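Cellulosomal scaffoldin adaptor protein B (Acetivibrio cellulolyticus, PDB 4U3S) probably serves as a cellulosomal adaptor scaffoldin, of which this chain is the third type II cohesin domain, a module that binds dockerins. Local coordinates at residues M7-N12 / T126-E131; L68-D73 / L91-T96; V45-N50 / K119-K124. All coordinates share one frame; numbering follows the deposited sequence.

Contact 1 of 3, residues M7-N12 / T126-E131; sequences MNFDKN and TTVVFE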
loop_
_atom_site.group_PDB
_atom_site.type_symbol
_atom_site.label_atom_id
_atom_site.label_comp_id
_atom_site.label_asym_id
_atom_site.label_seq_id
_atom_site.Cartn_x
_atom_site.Cartn_y
_atom_site.Cartn_z
ATOM N N MET A 7 -7.793 7.032 18.710
ATOM C CA MET A 7 -8.571 5.796 18.935
ATOM C C MET A 7 -9.275 5.876 20.288
ATOM O O MET A 7 -8.694 6.319 21.284
ATOM C CB MET A 7 -7.663 4.570 18.932
ATOM C CG MET A 7 -7.354 4.001 17.587
ATOM S SD MET A 7 -6.350 2.495 17.712
ATOM C CE MET A 7 -4.707 3.176 18.022
ATOM N N ASN A 8 -10.522 5.440 20.307
ATOM C CA ASN A 8 -11.322 5.344 21.527
ATOM C C ASN A 8 -11.737 3.898 21.682
ATOM O O ASN A 8 -12.182 3.285 20.712
ATOM C CB ASN A 8 -12.583 6.207 21.401
ATOM C CG ASN A 8 -12.264 7.664 21.129
ATOM O OD1 ASN A 8 -12.829 8.284 20.221
ATOM N ND2 ASN A 8 -11.330 8.201 21.883
ATOM N N PHE A 9 -11.603 3.381 22.905
ATOM C CA PHE A 9 -12.066 2.044 23.241
ATOM C C PHE A 9 -13.447 2.132 23.877
ATOM O O PHE A 9 -13.687 3.009 24.690
ATOM C CB PHE A 9 -11.128 1.376 24.251
ATOM C CG PHE A 9 -9.678 1.330 23.826
ATOM C CD1 PHE A 9 -9.320 0.886 22.575
ATOM C CD2 PHE A 9 -8.670 1.695 24.717
ATOM C CE1 PHE A 9 -7.984 0.816 22.189
ATOM C CE2 PHE A 9 -7.337 1.644 24.343
ATOM C CZ PHE A 9 -6.990 1.200 23.075
ATOM N N ASP A 10 -14.349 1.214 23.544
ATOM C CA ASP A 10 -15.651 1.169 24.238
ATOM C C ASP A 10 -15.468 0.758 25.695
ATOM O O ASP A 10 -16.292 1.109 26.558
ATOM C CB ASP A 10 -16.693 0.276 23.538
ATOM C CG ASP A 10 -16.272 -1.192 23.420
ATOM O OD1 ASP A 10 -15.104 -1.532 23.685
ATOM O OD2 ASP A 10 -17.137 -2.010 23.028
ATOM N N LYS A 11 -14.400 0.012 25.963
ATOM C CA LYS A 11 -14.065 -0.444 27.314
ATOM C C LYS A 11 -12.559 -0.426 27.466
ATOM O O LYS A 11 -11.840 -0.835 26.552
ATOM C CB LYS A 11 -14.555 -1.877 27.531
ATOM C CG LYS A 11 -16.017 -2.112 27.188
ATOM C CD LYS A 11 -16.355 -3.592 27.227
ATOM C CE LYS A 11 -17.679 -3.894 26.538
ATOM N NZ LYS A 11 -17.768 -5.322 26.092
ATOM N N ASN A 12 -12.061 -0.006 28.618
ATOM C CA ASN A 12 -10.609 0.031 28.822
ATOM C C ASN A 12 -10.139 -1.020 29.815
ATOM O O ASN A 12 -8.986 -1.017 30.251
ATOM C CB ASN A 12 -10.155 1.433 29.248
ATOM C CG ASN A 12 -10.643 1.811 30.632
ATOM O OD1 ASN A 12 -11.668 1.310 31.103
ATOM N ND2 ASN A 12 -9.907 2.690 31.301
ATOM N N THR A 126 -1.583 -3.385 28.891
ATOM C CA THR A 126 -1.071 -3.413 27.529
ATOM C C THR A 126 -1.573 -2.194 26.791
ATOM O O THR A 126 -2.514 -1.538 27.244
ATOM C CB THR A 126 -1.527 -4.708 26.827
ATOM O OG1 THR A 126 -0.766 -4.903 25.644
ATOM C CG2 THR A 126 -3.008 -4.666 26.502
ATOM N N THR A 127 -0.943 -1.889 25.659
ATOM C CA THR A 127 -1.305 -0.708 24.884
ATOM C C THR A 127 -1.503 -1.039 23.428
ATOM O O THR A 127 -0.923 -1.972 22.902
ATOM C CB THR A 127 -0.257 0.423 24.990
ATOM O OG1 THR A 127 0.964 0.012 24.392
ATOM C CG2 THR A 127 0.005 0.796 26.440
ATOM N N VAL A 128 -2.394 -0.282 22.813
ATOM C CA VAL A 128 -2.597 -0.290 21.391
ATOM C C VAL A 128 -2.255 1.129 20.984
ATOM O O VAL A 128 -2.776 2.063 21.561
ATOM C CB VAL A 128 -4.044 -0.650 21.042
ATOM C CG1 VAL A 128 -4.264 -0.621 19.532
ATOM C CG2 VAL A 128 -4.347 -2.042 21.564
ATOM N N VAL A 129 -1.364 1.286 20.015
ATOM C CA VAL A 129 -0.963 2.605 19.578
ATOM C C VAL A 129 -0.822 2.660 18.064
ATOM O O VAL A 129 -0.521 1.636 17.405
ATOM C CB VAL A 129 0.394 3.041 20.191
ATOM C CG1 VAL A 129 0.310 3.205 21.708
ATOM C CG2 VAL A 129 1.513 2.086 19.832
ATOM N N PHE A 130 -1.022 3.847 17.512
ATOM C CA PHE A 130 -0.552 4.113 16.162
ATOM C C PHE A 130 0.968 4.065 16.201
ATOM O O PHE A 130 1.593 4.607 17.110
ATOM C CB PHE A 130 -0.978 5.499 15.672
ATOM C CG PHE A 130 -2.456 5.702 15.612
ATOM C CD1 PHE A 130 -3.235 5.032 14.664
ATOM C CD2 PHE A 130 -3.074 6.551 16.489
ATOM C CE1 PHE A 130 -4.604 5.224 14.621
ATOM C CE2 PHE A 130 -4.446 6.749 16.442
ATOM C CZ PHE A 130 -5.211 6.090 15.497
ATOM N N GLU A 131 1.571 3.436 15.185
ATOM C CA GLU A 131 3.028 3.293 15.130
ATOM C C GLU A 131 3.586 3.464 13.724
ATOM O O GLU A 131 3.001 2.976 12.764
ATOM C CB GLU A 131 3.431 1.911 15.659
ATOM C CG GLU A 131 4.927 1.743 15.807
ATOM C CD GLU A 131 5.339 0.379 16.279
ATOM O OE1 GLU A 131 5.410 -0.545 15.442
ATOM O OE2 GLU A 131 5.619 0.251 17.480
#

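Contact 2 of 3, residues L68-D73 / L91-T96; sequences LLVNED and LSRSYT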
loop_
_atom_site.group_PDB
_atom_site.type_symbol
_atom_site.label_atom_id
_atom_site.label_comp_id
_atom_site.label_asym_id
_atom_site.label_seq_id
_atom_site.Cartn_x
_atom_site.Cartn_y
_atom_site.Cartn_z
ATOM N N LEU A 68 -17.955 7.678 8.508
ATOM C CA LEU A 68 -17.412 8.290 7.293
ATOM C C LEU A 68 -16.962 7.241 6.269
ATOM O O LEU A 68 -16.745 6.090 6.605
ATOM C CB LEU A 68 -16.252 9.206 7.650
ATOM C CG LEU A 68 -16.498 10.241 8.743
ATOM C CD1 LEU A 68 -15.275 11.142 8.795
ATOM C CD2 LEU A 68 -17.796 11.022 8.585
ATOM N N LEU A 69 -16.830 7.671 5.018
ATOM C CA LEU A 69 -16.339 6.843 3.899
ATOM C C LEU A 69 -17.306 5.734 3.511
ATOM O O LEU A 69 -16.877 4.708 2.983
ATOM C CB LEU A 69 -14.933 6.290 4.155
ATOM C CG LEU A 69 -13.880 7.295 4.596
ATOM C CD1 LEU A 69 -12.555 6.653 4.980
ATOM C CD2 LEU A 69 -13.624 8.389 3.546
ATOM N N VAL A 70 -18.592 5.955 3.731
ATOM C CA VAL A 70 -19.595 4.939 3.385
ATOM C C VAL A 70 -20.569 5.386 2.292
ATOM O O VAL A 70 -21.509 4.664 1.954
ATOM C CB VAL A 70 -20.317 4.415 4.644
ATOM C CG1 VAL A 70 -19.318 3.650 5.515
ATOM C CG2 VAL A 70 -21.018 5.531 5.400
ATOM N N ASN A 71 -20.343 6.563 1.711
ATOM C CA ASN A 71 -21.177 7.021 0.593
ATOM C C ASN A 71 -20.803 6.300 -0.695
ATOM O O ASN A 71 -19.732 6.558 -1.307
ATOM C CB ASN A 71 -21.045 8.529 0.433
ATOM C CG ASN A 71 -22.104 9.120 -0.460
ATOM O OD1 ASN A 71 -22.461 8.539 -1.484
ATOM N ND2 ASN A 71 -22.580 10.313 -0.105
ATOM N N GLU A 72 -21.656 5.354 -1.104
ATOM C CA GLU A 72 -21.313 4.460 -2.199
ATOM C C GLU A 72 -21.140 5.191 -3.547
ATOM O O GLU A 72 -20.423 4.707 -4.426
ATOM C CB GLU A 72 -22.362 3.355 -2.324
ATOM C CG GLU A 72 -22.368 2.398 -1.118
ATOM C CD GLU A 72 -21.175 1.462 -1.037
ATOM O OE1 GLU A 72 -20.405 1.371 -2.004
ATOM O OE2 GLU A 72 -21.065 0.734 -0.007
ATOM N N ASP A 73 -21.804 6.324 -3.725
ATOM C CA ASP A 73 -21.637 7.117 -4.984
ATOM C C ASP A 73 -20.209 7.611 -5.214
ATOM O O ASP A 73 -19.880 7.990 -6.336
ATOM C CB ASP A 73 -22.582 8.329 -4.998
ATOM C CG ASP A 73 -24.027 7.967 -5.346
ATOM O OD1 ASP A 73 -24.303 6.834 -5.805
ATOM O OD2 ASP A 73 -24.892 8.861 -5.183
ATOM N N LEU A 91 -4.558 -0.686 8.129
ATOM C CA LEU A 91 -5.944 -0.534 7.689
ATOM C C LEU A 91 -6.030 0.685 6.808
ATOM O O LEU A 91 -5.388 1.686 7.078
ATOM C CB LEU A 91 -6.807 -0.249 8.931
ATOM C CG LEU A 91 -6.586 -1.048 10.212
ATOM C CD1 LEU A 91 -7.332 -0.419 11.362
ATOM C CD2 LEU A 91 -7.154 -2.417 9.917
ATOM N N SER A 92 -6.829 0.643 5.758
ATOM C CA SER A 92 -7.022 1.799 4.918
ATOM C C SER A 92 -8.429 1.794 4.306
ATOM O O SER A 92 -8.979 0.721 4.025
ATOM C CB SER A 92 -6.008 1.787 3.782
ATOM O OG SER A 92 -6.205 2.977 3.022
ATOM N N ARG A 93 -8.996 2.986 4.132
ATOM C CA ARG A 93 -10.246 3.139 3.383
ATOM C C ARG A 93 -10.253 4.513 2.742
ATOM O O ARG A 93 -9.722 5.473 3.327
ATOM C CB ARG A 93 -11.444 2.971 4.305
ATOM C CG ARG A 93 -12.790 2.900 3.623
ATOM C CD ARG A 93 -13.895 2.550 4.632
ATOM N NE ARG A 93 -15.187 2.592 3.950
ATOM C CZ ARG A 93 -15.836 1.542 3.457
ATOM N NH1 ARG A 93 -15.361 0.319 3.598
ATOM N NH2 ARG A 93 -16.971 1.717 2.799
ATOM N N SER A 94 -10.842 4.619 1.545
ATOM C CA SER A 94 -10.788 5.866 0.800
ATOM C C SER A 94 -11.834 5.875 -0.293
ATOM O O SER A 94 -12.342 4.843 -0.678
ATOM C CB SER A 94 -9.399 6.056 0.173
ATOM O OG SER A 94 -9.093 4.973 -0.741
ATOM N N TYR A 95 -12.162 7.060 -0.775
ATOM C CA TYR A 95 -13.036 7.172 -1.942
ATOM C C TYR A 95 -12.184 7.194 -3.189
ATOM O O TYR A 95 -11.069 7.721 -3.175
ATOM C CB TYR A 95 -13.838 8.464 -1.848
ATOM C CG TYR A 95 -14.946 8.491 -0.813
ATOM C CD1 TYR A 95 -15.835 7.408 -0.656
ATOM C CD2 TYR A 95 -15.144 9.597 0.003
ATOM C CE1 TYR A 95 -16.865 7.464 0.257
ATOM C CE2 TYR A 95 -16.200 9.630 0.911
ATOM C CZ TYR A 95 -17.057 8.567 1.019
ATOM O OH TYR A 95 -18.104 8.603 1.924
ATOM N N THR A 96 -12.731 6.677 -4.272
ATOM C CA THR A 96 -12.078 6.661 -5.593
ATOM C C THR A 96 -12.579 7.801 -6.502
ATOM O O THR A 96 -11.757 8.415 -7.220
ATOM C CB THR A 96 -12.260 5.310 -6.286
ATOM O OG1 THR A 96 -13.660 4.939 -6.284
ATOM C CG2 THR A 96 -11.421 4.259 -5.577
HETATM O O HOH W 1 -19.427 -0.285 2.028
#

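Contact 3 of 3, residues V45-N50 / K119-K124; sequences VLQAVN and KALQKK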
loop_
_atom_site.group_PDB
_atom_site.type_symbol
_atom_site.label_atom_id
_atom_site.label_comp_id
_atom_site.label_asym_id
_atom_site.label_seq_id
_atom_site.Cartn_x
_atom_site.Cartn_y
_atom_site.Cartn_z
ATOM N N VAL A 45 -1.055 -10.648 24.249
ATOM C CA VAL A 45 -2.060 -10.122 25.189
ATOM C C VAL A 45 -3.412 -9.926 24.514
ATOM O O VAL A 45 -4.454 -10.221 25.116
ATOM C CB VAL A 45 -1.582 -8.793 25.810
ATOM C CG1 VAL A 45 -2.584 -8.283 26.831
ATOM C CG2 VAL A 45 -0.218 -8.968 26.459
ATOM N N LEU A 46 -3.409 -9.457 23.259
ATOM C CA LEU A 46 -4.639 -9.147 22.560
ATOM C C LEU A 46 -4.653 -9.836 21.204
ATOM O O LEU A 46 -3.640 -9.866 20.522
ATOM C CB LEU A 46 -4.796 -7.634 22.366
ATOM C CG LEU A 46 -4.821 -6.741 23.600
ATOM C CD1 LEU A 46 -4.956 -5.286 23.192
ATOM C CD2 LEU A 46 -5.929 -7.127 24.566
ATOM N N GLN A 47 -5.801 -10.408 20.846
ATOM C CA GLN A 47 -6.010 -10.998 19.529
ATOM C C GLN A 47 -6.915 -10.075 18.738
ATOM O O GLN A 47 -8.048 -9.785 19.167
ATOM C CB GLN A 47 -6.691 -12.357 19.683
ATOM C CG GLN A 47 -7.034 -13.029 18.384
ATOM C CD GLN A 47 -7.801 -14.310 18.606
ATOM O OE1 GLN A 47 -8.644 -14.397 19.507
ATOM N NE2 GLN A 47 -7.477 -15.331 17.834
ATOM N N ALA A 48 -6.439 -9.634 17.575
ATOM C CA ALA A 48 -7.254 -8.823 16.699
ATOM C C ALA A 48 -8.408 -9.653 16.125
ATOM O O ALA A 48 -8.179 -10.764 15.639
ATOM C CB ALA A 48 -6.400 -8.260 15.568
ATOM N N VAL A 49 -9.633 -9.113 16.197
ATOM C CA VAL A 49 -10.853 -9.781 15.721
ATOM C C VAL A 49 -11.799 -8.760 15.116
ATOM O O VAL A 49 -11.657 -7.547 15.345
ATOM C CB VAL A 49 -11.629 -10.520 16.834
ATOM C CG1 VAL A 49 -10.740 -11.523 17.545
ATOM C CG2 VAL A 49 -12.219 -9.532 17.846
ATOM N N ASN A 50 -12.744 -9.238 14.321
ATOM C CA ASN A 50 -13.789 -8.358 13.821
ATOM C C ASN A 50 -14.638 -7.956 15.018
ATOM O O ASN A 50 -15.085 -8.822 15.753
ATOM C CB ASN A 50 -14.622 -9.071 12.751
ATOM C CG ASN A 50 -15.753 -8.225 12.243
ATOM O OD1 ASN A 50 -16.658 -7.897 12.973
ATOM N ND2 ASN A 50 -15.714 -7.884 10.967
ATOM N N LYS A 119 -9.656 -9.105 21.368
ATOM C CA LYS A 119 -10.070 -10.042 22.405
ATOM C C LYS A 119 -8.892 -10.265 23.327
ATOM O O LYS A 119 -7.773 -10.504 22.880
ATOM C CB LYS A 119 -10.529 -11.363 21.804
ATOM C CG LYS A 119 -10.908 -12.367 22.866
ATOM C CD LYS A 119 -11.097 -13.753 22.305
ATOM C CE LYS A 119 -12.449 -13.905 21.649
ATOM N NZ LYS A 119 -12.730 -15.349 21.465
ATOM N N ALA A 120 -9.132 -10.145 24.623
ATOM C CA ALA A 120 -8.077 -10.341 25.604
ATOM C C ALA A 120 -7.675 -11.808 25.721
ATOM O O ALA A 120 -8.522 -12.687 25.880
ATOM C CB ALA A 120 -8.504 -9.790 26.954
ATOM N N LEU A 121 -6.379 -12.063 25.602
ATOM C CA LEU A 121 -5.805 -13.393 25.792
ATOM C C LEU A 121 -5.259 -13.501 27.193
ATOM O O LEU A 121 -5.304 -14.567 27.788
ATOM C CB LEU A 121 -4.656 -13.632 24.811
ATOM C CG LEU A 121 -5.019 -13.435 23.338
ATOM C CD1 LEU A 121 -3.780 -13.585 22.466
ATOM C CD2 LEU A 121 -6.107 -14.418 22.922
ATOM N N GLN A 122 -4.702 -12.395 27.688
ATOM C CA GLN A 122 -4.232 -12.294 29.062
ATOM C C GLN A 122 -4.785 -11.023 29.663
ATOM O O GLN A 122 -5.167 -10.092 28.954
ATOM C CB GLN A 122 -2.715 -12.200 29.137
ATOM C CG GLN A 122 -1.910 -13.269 28.422
ATOM C CD GLN A 122 -0.415 -12.996 28.575
ATOM O OE1 GLN A 122 0.115 -12.994 29.691
ATOM N NE2 GLN A 122 0.260 -12.736 27.471
ATOM N N LYS A 123 -4.764 -10.977 30.985
ATOM C CA LYS A 123 -5.349 -9.894 31.748
ATOM C C LYS A 123 -4.433 -8.659 31.907
ATOM O O LYS A 123 -4.911 -7.586 32.260
ATOM C CB LYS A 123 -5.731 -10.457 33.126
ATOM C CG LYS A 123 -6.410 -9.497 34.075
ATOM C CD LYS A 123 -7.672 -8.908 33.479
ATOM C CE LYS A 123 -8.404 -8.091 34.524
ATOM N NZ LYS A 123 -9.636 -7.507 33.952
ATOM N N LYS A 124 -3.138 -8.797 31.632
ATOM C CA LYS A 124 -2.162 -7.761 31.999
ATOM C C LYS A 124 -2.207 -6.444 31.208
ATOM O O LYS A 124 -2.801 -6.357 30.135
ATOM C CB LYS A 124 -0.746 -8.342 31.985
ATOM C CG LYS A 124 -0.211 -8.738 30.620
ATOM C CD LYS A 124 1.231 -9.197 30.732
ATOM C CE LYS A 124 1.913 -9.174 29.379
ATOM N NZ LYS A 124 3.270 -9.772 29.449
#

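Contact 1 of 3, residues M7-N12 / T126-E131
The strand end at Met7-Phe9 and the strand at Val129-Phe130 face each other without pairing: the closest CA atoms, those of Met7 and Val129, lie 8.3 Å apart, and no hydrogen bond joins the segments. Side chains therefore carry the contact. Met7 has CG anti to its carbonyl carbon, runs extended through CG and SD, and then bends at chi3 (-78°), which lays the terminal methyl over the ring of Phe130. Met7 CE stands 3.8 Å from the centroid of the Phe130 ring and only 6° off the ring normal, a CH-pi contact over the ring face. Met7 SD approaches more obliquely, 4.7 Å from the Phe130 centroid, completing a Met-aromatic pair, while Met7 CG reaches the rim at Phe130 CZ, 3.7 Å away. This is the hydrophobic interior of the cohesin beta-sandwich: strand 4-9 belongs to one sheet and strand 129-130 to the other. Ile39 and Val24 also touch Met7, one from each sheet, so an unbranched, pliable thioether suits a site bordered by neighbours from both sheets. Val128 crosses the methionine at about a right angle, its CG1 lying 4.1 Å from Met7 CE. The other aromatic residue, Phe9, meets this valine differently, for Val128 CB sits at the edge of the ring, 4.0 Å from Phe9 CZ. Pro162 and Ile165 pack on Phe9 from the C-terminal part of the chain, and Gln161 OE1 accepts a hydrogen bond from Phe130 N.

Contact 2 of 3, residues L68-D73 / L91-T96
Leu69 O is the best-held polar atom, gripped by two nitrogens of one guanidinium: Arg93 NE donates to Leu69 O at 2.9 Å, and Arg93 NH2 donates to the same oxygen at 3.0 Å. The oxygen lies in the guanidinium plane and is taken side-on, but the two donors use it differently, NH2 lying in the carbonyl plane and NE standing 43° out of it. Arg93 gets there with CG anti to the backbone N and a chain extended as far as NE, its methylenes running along Leu69 CB and CD1. Arginine suits the place because its apolar shaft and several N-H groups serve leucine and carbonyl together. Tyr95, two residues on, holds the loop by its tip: Asn71 N donates to Tyr95 OH at 3.0 Å and 157°, though the hydroxyl's strongest polar partner is Glu108 OE2, outside the two segments. Over one face of the tyrosine ring, toward the rim, lies Leu69 CD2, a CH-pi contact 4.2 Å from the Tyr95 centroid. The loop after strand 64-65 is thus fastened to strand 88-95 of the cohesin sandwich, where Ser92 and Ser94, with Thr96 just beyond, pack against apolar side chains of another protein chain, consistent with the dockerin-binding sheet of cohesins. Asn71, with its short amide, forms an Asx turn, OD1 accepting from Asp73 N at 3.2 Å where a 3-10 segment begins. At the more open end a water donates to Glu72 OE2 (2.8 Å) and accepts from Arg93 NH2 (3.3 Å), linking opposite charges that do not touch.

Contact 3 of 3, residues V45-N50 / K119-K124
Strand 111-120 of the cohesin beta-sandwich ends here against strand 46-49, an antiparallel pairing at the end of one sheet. Lys119 forms a hydrogen-bonded pair with Gln47: Lys119 N donates to Gln47 O at 2.8 Å, and Gln47 N returns a nearly straight bond to Lys119 O, also 2.8 Å. Their side chains leave the same face side by side, with Gln47 OE1 3.8 Å from Lys119 CD; long polar residues suit this partly exposed face. Ala120 makes the next, non-hydrogen-bonded pair with Leu46 and points to the other, buried face, where its small CB lies 4.4 Å from Leu46 CD2 and the leucine reaches inward to Val128. At Leu121 the regular pairing breaks. Val45 O takes a short bond from Leu121 N (2.7 Å) and a weak one from Gln122 N (3.4 Å); two successive N-H groups on one carbonyl, with Leu121 near helical torsions (psi -36°), fit a classic beta bulge. Leu121 itself lies against the opposing backbone at Leu46 and Gln47, bringing CD2 to 3.9 Å from Gln47 CB. Gln122 extends past Val45 at about a right angle, and its NE2 is hydrogen-bonded to Thr44 O. Last comes Lys124, whose CG takes the crowded position between backbone N and carbonyl carbon; the extended chain lends its aliphatic part to the valine, placing Lys124 CE 3.6 Å from Val45 CG2.

Overall arrangement
Contact 1 lies in the core, between the two sheets of the sandwich, whereas contacts 2 and 3 are only partly buried and sit on opposite sides of the chain's centre, about 28 Å apart between centres. Their chemistry follows their places: apolar side chains alone in contact 1, a side-chain grip on loop backbone in contact 2, and backbone-to-backbone pairing in contact 3. Contacts 1 and 3 adjoin, with Thr126 CG2 packed 3.7 Å from Val45 CG1, and strands 111-120 and 129-130 follow each other in the chain. Contacts 1 and 2 share a sheet, through strands 129-130 and 88-95, both paired with strand 32-40, yet do not touch.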